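Local coordinates for protein 336aa long hypothetical dTDP-glucose 4,6-dehydratase (Pyrococcus horikoshii, PDB 2HUN) that binds NAD(+) in a Rossmann-type domain and probably acts as a dTDP-glucose 4,6-dehydratase, at residues A[12-17]-A[184-189]; A[38-43]-A[85-90]; A[62-67]-A[98-103]. All coordinates share one frame; numbering follows the deposited sequence.

Interaction 1 of 3, residues A[12-17]-A[184-189]. With NAD (nicotinamide-adenine-dinucleotide), chain C.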
# COMPACT_ATOMS: atom_id res chain seq x y z
N MET A 12 -18.63 16.28 1.97
CA MET A 12 -18.73 17.56 2.67
C MET A 12 -17.39 18.28 2.72
O MET A 12 -17.25 19.32 3.37
CB MET A 12 -19.26 17.36 4.09
CG MET A 12 -20.14 18.50 4.57
SD MET A 12 -21.67 18.61 3.61
CE MET A 12 -22.74 17.53 4.63
N GLY A 13 -16.39 17.72 2.03
CA GLY A 13 -15.07 18.32 2.01
C GLY A 13 -14.84 19.21 0.80
O GLY A 13 -15.75 19.44 -0.00
N PHE A 14 -13.61 19.69 0.65
CA PHE A 14 -13.24 20.58 -0.44
C PHE A 14 -13.55 20.05 -1.84
O PHE A 14 -14.41 20.59 -2.54
CB PHE A 14 -11.74 20.91 -0.31
CG PHE A 14 -11.14 21.62 -1.51
CD1 PHE A 14 -11.85 22.56 -2.23
CD2 PHE A 14 -9.82 21.37 -1.87
CE1 PHE A 14 -11.26 23.25 -3.30
CE2 PHE A 14 -9.22 22.06 -2.94
CZ PHE A 14 -9.95 23.00 -3.65
N ILE A 15 -12.86 18.99 -2.24
CA ILE A 15 -13.07 18.43 -3.57
C ILE A 15 -14.41 17.71 -3.69
O ILE A 15 -15.06 17.79 -4.74
CB ILE A 15 -11.93 17.45 -3.93
CG1 ILE A 15 -10.59 18.19 -3.85
CG2 ILE A 15 -12.14 16.88 -5.33
CD1 ILE A 15 -9.37 17.29 -4.03
N GLY A 16 -14.83 17.03 -2.63
CA GLY A 16 -16.10 16.32 -2.66
C GLY A 16 -17.26 17.26 -2.96
O GLY A 16 -18.10 16.95 -3.80
N SER A 17 -17.31 18.40 -2.27
CA SER A 17 -18.38 19.37 -2.48
C SER A 17 -18.36 19.90 -3.90
O SER A 17 -19.40 20.01 -4.54
CB SER A 17 -18.24 20.54 -1.50
OG SER A 17 -18.59 20.13 -0.20
N PRO A 184 -12.80 27.11 -5.32
CA PRO A 184 -13.86 27.34 -4.33
C PRO A 184 -13.91 26.31 -3.21
O PRO A 184 -13.61 25.13 -3.42
CB PRO A 184 -15.14 27.31 -5.18
CG PRO A 184 -14.66 27.82 -6.53
CD PRO A 184 -13.35 27.09 -6.69
N TYR A 185 -14.27 26.77 -2.02
CA TYR A 185 -14.41 25.89 -0.86
C TYR A 185 -13.15 25.30 -0.23
O TYR A 185 -13.24 24.36 0.56
CB TYR A 185 -15.39 24.76 -1.20
CG TYR A 185 -16.75 25.26 -1.62
CD1 TYR A 185 -17.66 25.77 -0.69
CD2 TYR A 185 -17.14 25.23 -2.96
CE1 TYR A 185 -18.91 26.24 -1.08
CE2 TYR A 185 -18.39 25.70 -3.37
CZ TYR A 185 -19.27 26.21 -2.42
OH TYR A 185 -20.51 26.65 -2.81
N GLN A 186 -11.98 25.82 -0.58
CA GLN A 186 -10.74 25.33 0.03
C GLN A 186 -10.55 26.12 1.33
O GLN A 186 -10.72 27.34 1.34
CB GLN A 186 -9.54 25.56 -0.89
CG GLN A 186 -8.22 25.05 -0.31
CD GLN A 186 -7.10 25.03 -1.34
OE1 GLN A 186 -6.85 26.03 -2.02
NE2 GLN A 186 -6.41 23.90 -1.46
N PHE A 187 -10.20 25.45 2.43
CA PHE A 187 -10.01 26.15 3.70
C PHE A 187 -8.95 27.25 3.60
O PHE A 187 -7.92 27.08 2.97
CB PHE A 187 -9.67 25.15 4.81
CG PHE A 187 -10.89 24.60 5.50
CD1 PHE A 187 -12.01 24.21 4.76
CD2 PHE A 187 -10.93 24.47 6.88
CE1 PHE A 187 -13.15 23.70 5.40
CE2 PHE A 187 -12.06 23.97 7.53
CZ PHE A 187 -13.17 23.58 6.79
N PRO A 188 -9.21 28.41 4.25
CA PRO A 188 -8.40 29.63 4.32
C PRO A 188 -6.90 29.57 4.60
O PRO A 188 -6.17 30.46 4.14
CB PRO A 188 -9.15 30.47 5.35
CG PRO A 188 -9.74 29.45 6.25
CD PRO A 188 -10.30 28.47 5.25
N GLU A 189 -6.43 28.57 5.32
CA GLU A 189 -5.00 28.52 5.58
C GLU A 189 -4.16 27.91 4.46
O GLU A 189 -2.94 27.92 4.53
CB GLU A 189 -4.70 27.80 6.90
CG GLU A 189 -5.02 26.32 6.92
CD GLU A 189 -6.49 26.06 7.14
OE1 GLU A 189 -7.16 26.88 7.80
OE2 GLU A 189 -6.98 25.01 6.66
PA NAD C . -10.90 17.46 3.01
O1A NAD C . -10.08 17.29 4.21
O2A NAD C . -11.36 18.82 2.62
O5B NAD C . -12.22 16.56 3.21
C5B NAD C . -12.18 15.16 3.52
C4B NAD C . -13.65 14.79 3.74
O4B NAD C . -13.78 13.38 4.01
C3B NAD C . -14.24 15.54 4.97
O3B NAD C . -15.53 16.08 4.65
C2B NAD C . -14.24 14.46 6.07
O2B NAD C . -15.19 14.62 7.12
C1B NAD C . -14.44 13.18 5.26
N9A NAD C . -13.89 11.97 5.90
C8A NAD C . -12.64 11.75 6.35
N7A NAD C . -12.56 10.52 6.86
C5A NAD C . -13.75 9.94 6.74
C6A NAD C . -14.28 8.67 7.09
N6A NAD C . -13.57 7.72 7.68
N1A NAD C . -15.64 8.43 6.78
C2A NAD C . -16.41 9.42 6.15
N3A NAD C . -15.91 10.62 5.83
C4A NAD C . -14.61 10.86 6.12
O3 NAD C . -9.95 17.00 1.82
PN NAD C . -10.03 16.93 0.24
O1N NAD C . -8.89 17.79 -0.16
O2N NAD C . -11.35 17.36 -0.27
O5D NAD C . -9.60 15.42 -0.13
C5D NAD C . -10.41 14.52 -0.89
C4D NAD C . -9.52 13.36 -1.41
O4D NAD C . -8.62 13.83 -2.44
C3D NAD C . -8.67 12.72 -0.30
O3D NAD C . -8.72 11.28 -0.47
C2D NAD C . -7.25 13.29 -0.56
O2D NAD C . -6.26 12.36 -0.11
C1D NAD C . -7.27 13.50 -2.06
N1N NAD C . -6.37 14.57 -2.56
C2N NAD C . -6.59 15.96 -2.26
C3N NAD C . -5.69 16.91 -2.78
C7N NAD C . -5.87 18.42 -2.51
O7N NAD C . -5.16 19.22 -3.14
N7N NAD C . -6.78 18.83 -1.64
C4N NAD C . -4.59 16.49 -3.58
C5N NAD C . -4.40 15.12 -3.86
C6N NAD C . -5.28 14.15 -3.35
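The backbone oxygen of Pro184 points at the rim of the Phe14 ring, lying in the ring plane with O only 3.0 Å from CE1, while the Gln186 side chain covers a face of the same ring. A phenylalanine is thus met by a carbonyl at its edge and by an aliphatic chain above it. CB of Gln186 sits 3.8 Å from the centroid of the Phe14 ring and 14° off the normal, a CH-pi contact almost over the centre. Because CG of Gln186 stands anti to its backbone N (chi1 -179°) and the chain continues extended, CG and the amide run on across the ring toward Phe14 CE2, where Gln186 NE2 comes to 3.7 Å; the amide lies at a shallow tilt to the ring. CB of Tyr185 adds a looser apolar touch on CD1 of Phe14. The Pro184 oxygen also accepts a hydrogen bond from Asn18 ND2, so the aromatic edge is not its sole partner.

While the ring faces the 184-189 loop, the backbone at its root holds the cofactor. Phe14 N gives an almost straight hydrogen bond (176°) to NAD O2A, and Ile15 N binds NAD O2N at 3.0 Å, one amide for each phosphate. A side chain on Gly13 would collide with NAD O5B. Strand 5-9, the glycine turn and the start of helix 14-26 make the strand-turn-helix that holds the diphosphate in a Rossmann fold, consistent with the GxGxxG pattern.

Interaction 2 of 3, residues A[38-43]-A[85-90]. With NAD (nicotinamide-adenine-dinucleotide), chain C.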
# COMPACT_ATOMS: atom_id res chain seq x y z
N LEU A 38 -18.21 14.18 8.95
CA LEU A 38 -18.15 15.55 9.45
C LEU A 38 -16.99 15.75 10.41
O LEU A 38 -17.15 16.24 11.52
CB LEU A 38 -19.47 15.94 10.13
CG LEU A 38 -20.73 15.96 9.26
CD1 LEU A 38 -21.88 16.59 10.04
CD2 LEU A 38 -20.46 16.75 7.97
N GLY A 39 -15.80 15.35 9.96
CA GLY A 39 -14.62 15.51 10.78
C GLY A 39 -13.71 16.58 10.19
O GLY A 39 -14.18 17.52 9.55
N TYR A 40 -12.41 16.45 10.42
CA TYR A 40 -11.44 17.41 9.92
C TYR A 40 -11.64 17.71 8.43
O TYR A 40 -11.67 16.80 7.59
CB TYR A 40 -10.02 16.87 10.14
CG TYR A 40 -8.95 17.76 9.54
CD1 TYR A 40 -8.55 18.93 10.18
CD2 TYR A 40 -8.39 17.47 8.30
CE1 TYR A 40 -7.62 19.79 9.60
CE2 TYR A 40 -7.46 18.31 7.71
CZ TYR A 40 -7.08 19.47 8.36
OH TYR A 40 -6.16 20.31 7.77
N GLY A 41 -11.77 19.00 8.10
CA GLY A 41 -11.94 19.41 6.72
C GLY A 41 -13.37 19.55 6.24
O GLY A 41 -13.61 20.22 5.24
N SER A 42 -14.32 18.94 6.93
CA SER A 42 -15.71 19.02 6.52
C SER A 42 -16.33 20.38 6.81
O SER A 42 -15.94 21.07 7.75
CB SER A 42 -16.54 17.94 7.23
OG SER A 42 -16.61 18.17 8.63
N ASN A 43 -17.29 20.77 5.99
CA ASN A 43 -17.96 22.04 6.16
C ASN A 43 -19.35 21.98 5.52
O ASN A 43 -19.48 22.12 4.30
CB ASN A 43 -17.15 23.18 5.53
CG ASN A 43 -17.64 24.55 5.94
OD1 ASN A 43 -18.68 24.69 6.59
ND2 ASN A 43 -16.89 25.58 5.57
N GLU A 85 -8.37 11.14 5.71
CA GLU A 85 -7.74 12.05 6.67
C GLU A 85 -6.47 12.45 5.90
O GLU A 85 -5.71 11.58 5.48
CB GLU A 85 -7.35 11.31 7.95
CG GLU A 85 -8.51 11.06 8.92
CD GLU A 85 -9.00 12.34 9.59
OE1 GLU A 85 -8.22 13.32 9.68
OE2 GLU A 85 -10.16 12.37 10.04
N SER A 86 -6.25 13.75 5.71
CA SER A 86 -5.10 14.17 4.90
C SER A 86 -4.13 15.20 5.46
O SER A 86 -3.34 15.78 4.72
CB SER A 86 -5.61 14.71 3.56
OG SER A 86 -6.45 15.83 3.78
N HIS A 87 -4.17 15.41 6.77
CA HIS A 87 -3.28 16.39 7.38
C HIS A 87 -1.94 15.76 7.75
O HIS A 87 -1.82 15.11 8.78
CB HIS A 87 -3.94 16.95 8.64
CG HIS A 87 -3.26 18.16 9.19
ND1 HIS A 87 -2.05 18.09 9.86
CD2 HIS A 87 -3.62 19.45 9.21
CE1 HIS A 87 -1.72 19.30 10.27
NE2 HIS A 87 -2.66 20.15 9.89
N VAL A 88 -0.93 15.98 6.91
CA VAL A 88 0.40 15.41 7.12
C VAL A 88 0.91 15.48 8.56
O VAL A 88 1.10 14.45 9.19
CB VAL A 88 1.43 16.06 6.18
CG1 VAL A 88 2.79 15.42 6.39
CG2 VAL A 88 0.99 15.88 4.73
N ASP A 89 1.15 16.68 9.09
CA ASP A 89 1.66 16.79 10.45
C ASP A 89 0.81 16.02 11.45
O ASP A 89 1.33 15.44 12.40
CB ASP A 89 1.77 18.26 10.88
CG ASP A 89 2.87 18.99 10.15
OD1 ASP A 89 3.90 18.36 9.85
OD2 ASP A 89 2.71 20.20 9.88
N ARG A 90 -0.50 16.02 11.24
CA ARG A 90 -1.39 15.28 12.12
C ARG A 90 -1.15 13.77 11.96
O ARG A 90 -1.32 13.02 12.92
CB ARG A 90 -2.85 15.63 11.80
CG ARG A 90 -3.38 16.82 12.60
CD ARG A 90 -4.67 17.39 12.01
NE ARG A 90 -5.69 16.38 11.74
CZ ARG A 90 -6.53 15.94 12.65
NH1 ARG A 90 -6.47 16.42 13.89
NH2 ARG A 90 -7.43 15.01 12.34
PA NAD C . -10.90 17.46 3.01
O1A NAD C . -10.08 17.29 4.21
O2A NAD C . -11.36 18.82 2.62
O5B NAD C . -12.22 16.56 3.21
C5B NAD C . -12.18 15.16 3.52
C4B NAD C . -13.65 14.79 3.74
O4B NAD C . -13.78 13.38 4.01
C3B NAD C . -14.24 15.54 4.97
O3B NAD C . -15.53 16.08 4.65
C2B NAD C . -14.24 14.46 6.07
O2B NAD C . -15.19 14.62 7.12
C1B NAD C . -14.44 13.18 5.26
N9A NAD C . -13.89 11.97 5.90
C8A NAD C . -12.64 11.75 6.35
N7A NAD C . -12.56 10.52 6.86
C5A NAD C . -13.75 9.94 6.74
C6A NAD C . -14.28 8.67 7.09
N6A NAD C . -13.57 7.72 7.68
N1A NAD C . -15.64 8.43 6.78
C2A NAD C . -16.41 9.42 6.15
N3A NAD C . -15.91 10.62 5.83
C4A NAD C . -14.61 10.86 6.12
O3 NAD C . -9.95 17.00 1.82
PN NAD C . -10.03 16.93 0.24
O1N NAD C . -8.89 17.79 -0.16
O2N NAD C . -11.35 17.36 -0.27
O5D NAD C . -9.60 15.42 -0.13
C5D NAD C . -10.41 14.52 -0.89
C4D NAD C . -9.52 13.36 -1.41
O4D NAD C . -8.62 13.83 -2.44
C3D NAD C . -8.67 12.72 -0.30
O3D NAD C . -8.72 11.28 -0.47
C2D NAD C . -7.25 13.29 -0.56
O2D NAD C . -6.26 12.36 -0.11
C1D NAD C . -7.27 13.50 -2.06
N1N NAD C . -6.37 14.57 -2.56
C2N NAD C . -6.59 15.96 -2.26
C3N NAD C . -5.69 16.91 -2.78
C7N NAD C . -5.87 18.42 -2.51
O7N NAD C . -5.16 19.22 -3.14
N7N NAD C . -6.78 18.83 -1.64
C4N NAD C . -4.59 16.49 -3.58
C5N NAD C . -4.40 15.12 -3.86
C6N NAD C . -5.28 14.15 -3.35
O HOH W 1 -11.41 14.08 11.91
O HOH W 2 -11.21 13.81 7.87
O HOH W 3 -5.84 19.06 4.74
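Over one face of the Tyr40 ring lies the guanidinium of Arg90, its NE 4.1 Å from Tyr40 CD1 and displaced toward the rim, the planes only 18° apart; a water lies in plane at the ring's edge. His87 stands nearly perpendicular, at 84°, its edge turned toward the face of Tyr40 in an offset edge-to-face pair. CD2 of His87 reaches to 3.0 Å from Tyr40 OH, which lies in the imidazole plane, while Arg90 CD sits over a face of that imidazole, offset toward its rim. A chi1 of 175° swings the Tyr40 ring away from its own amide, toward both partners.

Arg90 NH2 forms a salt bridge with Glu85 OE1, 3.2 Å away and met from above the carboxylate plane; Lys37 pairs with OE2. A water accepts a hydrogen bond from Tyr40 N and donates one to Glu85 OE2. Replacing Tyr40 by an alanine would probably uncover that face of the guanidinium and leave the His87 edge without its aromatic mate.

Gly39 N donates to the ribose oxygen NAD O2B, so the loop carrying Tyr40 also forms part of the NAD site. His87 ND1 caps helix 88-93 by accepting from Arg90 N. The contact joins the loop after strand 31-36 to the start of helix 88-93, with Phe98 of helix 96-116 packed against Arg90.

Interaction 3 of 3, residues A[62-67]-A[98-103]. With NAD (nicotinamide-adenine-dinucleotide), chain C.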
# COMPACT_ATOMS: atom_id res chain seq x y z
N ASP A 62 -19.32 7.04 9.07
CA ASP A 62 -17.94 6.68 8.75
C ASP A 62 -17.91 5.56 7.70
O ASP A 62 -18.58 4.55 7.88
CB ASP A 62 -17.26 6.20 10.03
CG ASP A 62 -15.78 5.92 9.86
OD1 ASP A 62 -15.33 5.73 8.71
OD2 ASP A 62 -15.08 5.87 10.88
N VAL A 63 -17.15 5.74 6.63
CA VAL A 63 -17.06 4.71 5.59
C VAL A 63 -16.57 3.39 6.19
O VAL A 63 -16.72 2.33 5.59
CB VAL A 63 -16.10 5.11 4.44
CG1 VAL A 63 -16.71 6.23 3.63
CG2 VAL A 63 -14.75 5.52 5.00
N ALA A 64 -15.98 3.47 7.38
CA ALA A 64 -15.48 2.29 8.07
C ALA A 64 -16.60 1.57 8.82
O ALA A 64 -16.37 0.56 9.48
CB ALA A 64 -14.38 2.70 9.05
N ASP A 65 -17.82 2.10 8.72
CA ASP A 65 -18.98 1.51 9.39
C ASP A 65 -19.63 0.58 8.38
O ASP A 65 -20.52 0.99 7.63
CB ASP A 65 -19.97 2.62 9.78
CG ASP A 65 -21.16 2.10 10.58
OD1 ASP A 65 -21.43 0.88 10.54
OD2 ASP A 65 -21.82 2.93 11.24
N TYR A 66 -19.20 -0.68 8.36
CA TYR A 66 -19.73 -1.64 7.40
C TYR A 66 -21.25 -1.70 7.31
O TYR A 66 -21.82 -1.58 6.23
CB TYR A 66 -19.18 -3.05 7.66
CG TYR A 66 -19.53 -4.00 6.54
CD1 TYR A 66 -18.96 -3.86 5.28
CD2 TYR A 66 -20.52 -4.97 6.71
CE1 TYR A 66 -19.36 -4.65 4.21
CE2 TYR A 66 -20.93 -5.77 5.64
CZ TYR A 66 -20.35 -5.60 4.39
OH TYR A 66 -20.78 -6.35 3.32
N GLU A 67 -21.91 -1.89 8.45
CA GLU A 67 -23.37 -1.98 8.49
C GLU A 67 -24.07 -0.81 7.82
O GLU A 67 -25.06 -0.99 7.12
CB GLU A 67 -23.86 -2.12 9.93
CG GLU A 67 -23.45 -3.44 10.58
CD GLU A 67 -23.90 -4.64 9.76
OE1 GLU A 67 -25.10 -4.72 9.44
OE2 GLU A 67 -23.05 -5.51 9.45
N PHE A 98 -5.22 7.96 10.58
CA PHE A 98 -5.08 7.75 9.15
C PHE A 98 -5.24 6.29 8.72
O PHE A 98 -5.83 6.02 7.67
CB PHE A 98 -3.76 8.36 8.68
CG PHE A 98 -3.70 9.85 8.92
CD1 PHE A 98 -3.66 10.35 10.22
CD2 PHE A 98 -3.77 10.74 7.87
CE1 PHE A 98 -3.70 11.73 10.46
CE2 PHE A 98 -3.81 12.11 8.09
CZ PHE A 98 -3.77 12.60 9.39
N LEU A 99 -4.75 5.37 9.53
CA LEU A 99 -4.88 3.94 9.23
C LEU A 99 -6.38 3.62 9.18
O LEU A 99 -6.85 2.93 8.27
CB LEU A 99 -4.23 3.09 10.33
CG LEU A 99 -4.41 1.57 10.20
CD1 LEU A 99 -3.48 1.04 9.12
CD2 LEU A 99 -4.10 0.90 11.54
N HIS A 100 -7.12 4.14 10.15
CA HIS A 100 -8.55 3.89 10.24
C HIS A 100 -9.37 4.42 9.07
O HIS A 100 -10.11 3.67 8.42
CB HIS A 100 -9.12 4.48 11.52
CG HIS A 100 -10.60 4.32 11.64
ND1 HIS A 100 -11.19 3.13 11.97
CD2 HIS A 100 -11.61 5.20 11.44
CE1 HIS A 100 -12.51 3.27 11.98
NE2 HIS A 100 -12.79 4.52 11.65
N SER A 101 -9.28 5.72 8.80
CA SER A 101 -10.05 6.32 7.72
C SER A 101 -9.53 5.97 6.32
O SER A 101 -10.32 5.67 5.43
CB SER A 101 -10.10 7.85 7.87
OG SER A 101 -10.88 8.24 8.99
N ASN A 102 -8.21 6.01 6.14
CA ASN A 102 -7.65 5.73 4.82
C ASN A 102 -7.56 4.25 4.47
O ASN A 102 -8.01 3.85 3.40
CB ASN A 102 -6.27 6.39 4.69
CG ASN A 102 -6.32 7.90 4.91
OD1 ASN A 102 -7.39 8.50 4.87
ND2 ASN A 102 -5.17 8.51 5.14
N VAL A 103 -6.99 3.45 5.36
CA VAL A 103 -6.86 2.02 5.10
C VAL A 103 -8.11 1.22 5.46
O VAL A 103 -8.70 0.59 4.58
CB VAL A 103 -5.66 1.41 5.85
CG1 VAL A 103 -5.60 -0.09 5.59
CG2 VAL A 103 -4.36 2.07 5.37
PA NAD C . -10.90 17.46 3.01
O1A NAD C . -10.08 17.29 4.21
O2A NAD C . -11.36 18.82 2.62
O5B NAD C . -12.22 16.56 3.21
C5B NAD C . -12.18 15.16 3.52
C4B NAD C . -13.65 14.79 3.74
O4B NAD C . -13.78 13.38 4.01
C3B NAD C . -14.24 15.54 4.97
O3B NAD C . -15.53 16.08 4.65
C2B NAD C . -14.24 14.46 6.07
O2B NAD C . -15.19 14.62 7.12
C1B NAD C . -14.44 13.18 5.26
N9A NAD C . -13.89 11.97 5.90
C8A NAD C . -12.64 11.75 6.35
N7A NAD C . -12.56 10.52 6.86
C5A NAD C . -13.75 9.94 6.74
C6A NAD C . -14.28 8.67 7.09
N6A NAD C . -13.57 7.72 7.68
N1A NAD C . -15.64 8.43 6.78
C2A NAD C . -16.41 9.42 6.15
N3A NAD C . -15.91 10.62 5.83
C4A NAD C . -14.61 10.86 6.12
O3 NAD C . -9.95 17.00 1.82
PN NAD C . -10.03 16.93 0.24
O1N NAD C . -8.89 17.79 -0.16
O2N NAD C . -11.35 17.36 -0.27
O5D NAD C . -9.60 15.42 -0.13
C5D NAD C . -10.41 14.52 -0.89
C4D NAD C . -9.52 13.36 -1.41
O4D NAD C . -8.62 13.83 -2.44
C3D NAD C . -8.67 12.72 -0.30
O3D NAD C . -8.72 11.28 -0.47
C2D NAD C . -7.25 13.29 -0.56
O2D NAD C . -6.26 12.36 -0.11
C1D NAD C . -7.27 13.50 -2.06
N1N NAD C . -6.37 14.57 -2.56
C2N NAD C . -6.59 15.96 -2.26
C3N NAD C . -5.69 16.91 -2.78
C7N NAD C . -5.87 18.42 -2.51
O7N NAD C . -5.16 19.22 -3.14
N7N NAD C . -6.78 18.83 -1.64
C4N NAD C . -4.59 16.49 -3.58
C5N NAD C . -4.40 15.12 -3.86
C6N NAD C . -5.28 14.15 -3.35
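His100 and Asp62 approach from opposite directions and are joined by a hydrogen bond from His100 NE2 to Asp62 OD2, 2.8 Å long and 158° at the proton; this is where the packing is closest. The bond lies near the imidazole plane and reaches the syn side of the carboxylate, whose plane is turned 80° from the ring. The chi1 of His100, 177°, carries the ring out from helix 96-116 toward the 62-65 turn. There CB of Ala64 comes within 3.5 Å of CE1 of His100.

The other oxygen, Asp62 OD1, accepts from NAD N6A at 2.8 Å, so one carboxylate serves protein and adenine alike. Ser101 OG takes a further bond from NAD N6A (3.0 Å), and Val63 N donates nearly straight to N1A. These groups form the adenine-recognition end of a Rossmann-fold NAD site, reading the base along the edge that carries its amino group.

The tight His100-Asp62 bond sits on the partly exposed side, whereas the looser approach of Val63 to Ser101 is buried beside the adenine. Val63 CG2 comes only to 4.5 Å from the backbone O of Ser101, its nearer neighbour being NAD N1A, 3.5 Å from the same Val63 CG2. Ser101 OG is also hydrogen-bonded to Lys37 NZ.

From the N terminus, residues 12-17 open the longest loop, which interaction 1 closes only at 184-189, beyond strand 172-182. Interactions 2 and 3 are both nested inside it and cross each other: 38-43 and 62-67 come first, followed by their partners 85-90 and 98-103. Neighbours along this path touch. Met12 O probably accepts a hydrogen bond from Asn43 N between interactions 1 and 2, and Asn102 OD1 probably accepts one from Glu85 N between interactions 2 and 3; interactions 1 and 3 do not meet. All three contact NAD. They join helix 14-26, the loops after strands 31-36, 56-60 and 172-182, and helices 88-93 and 96-116 around one cofactor.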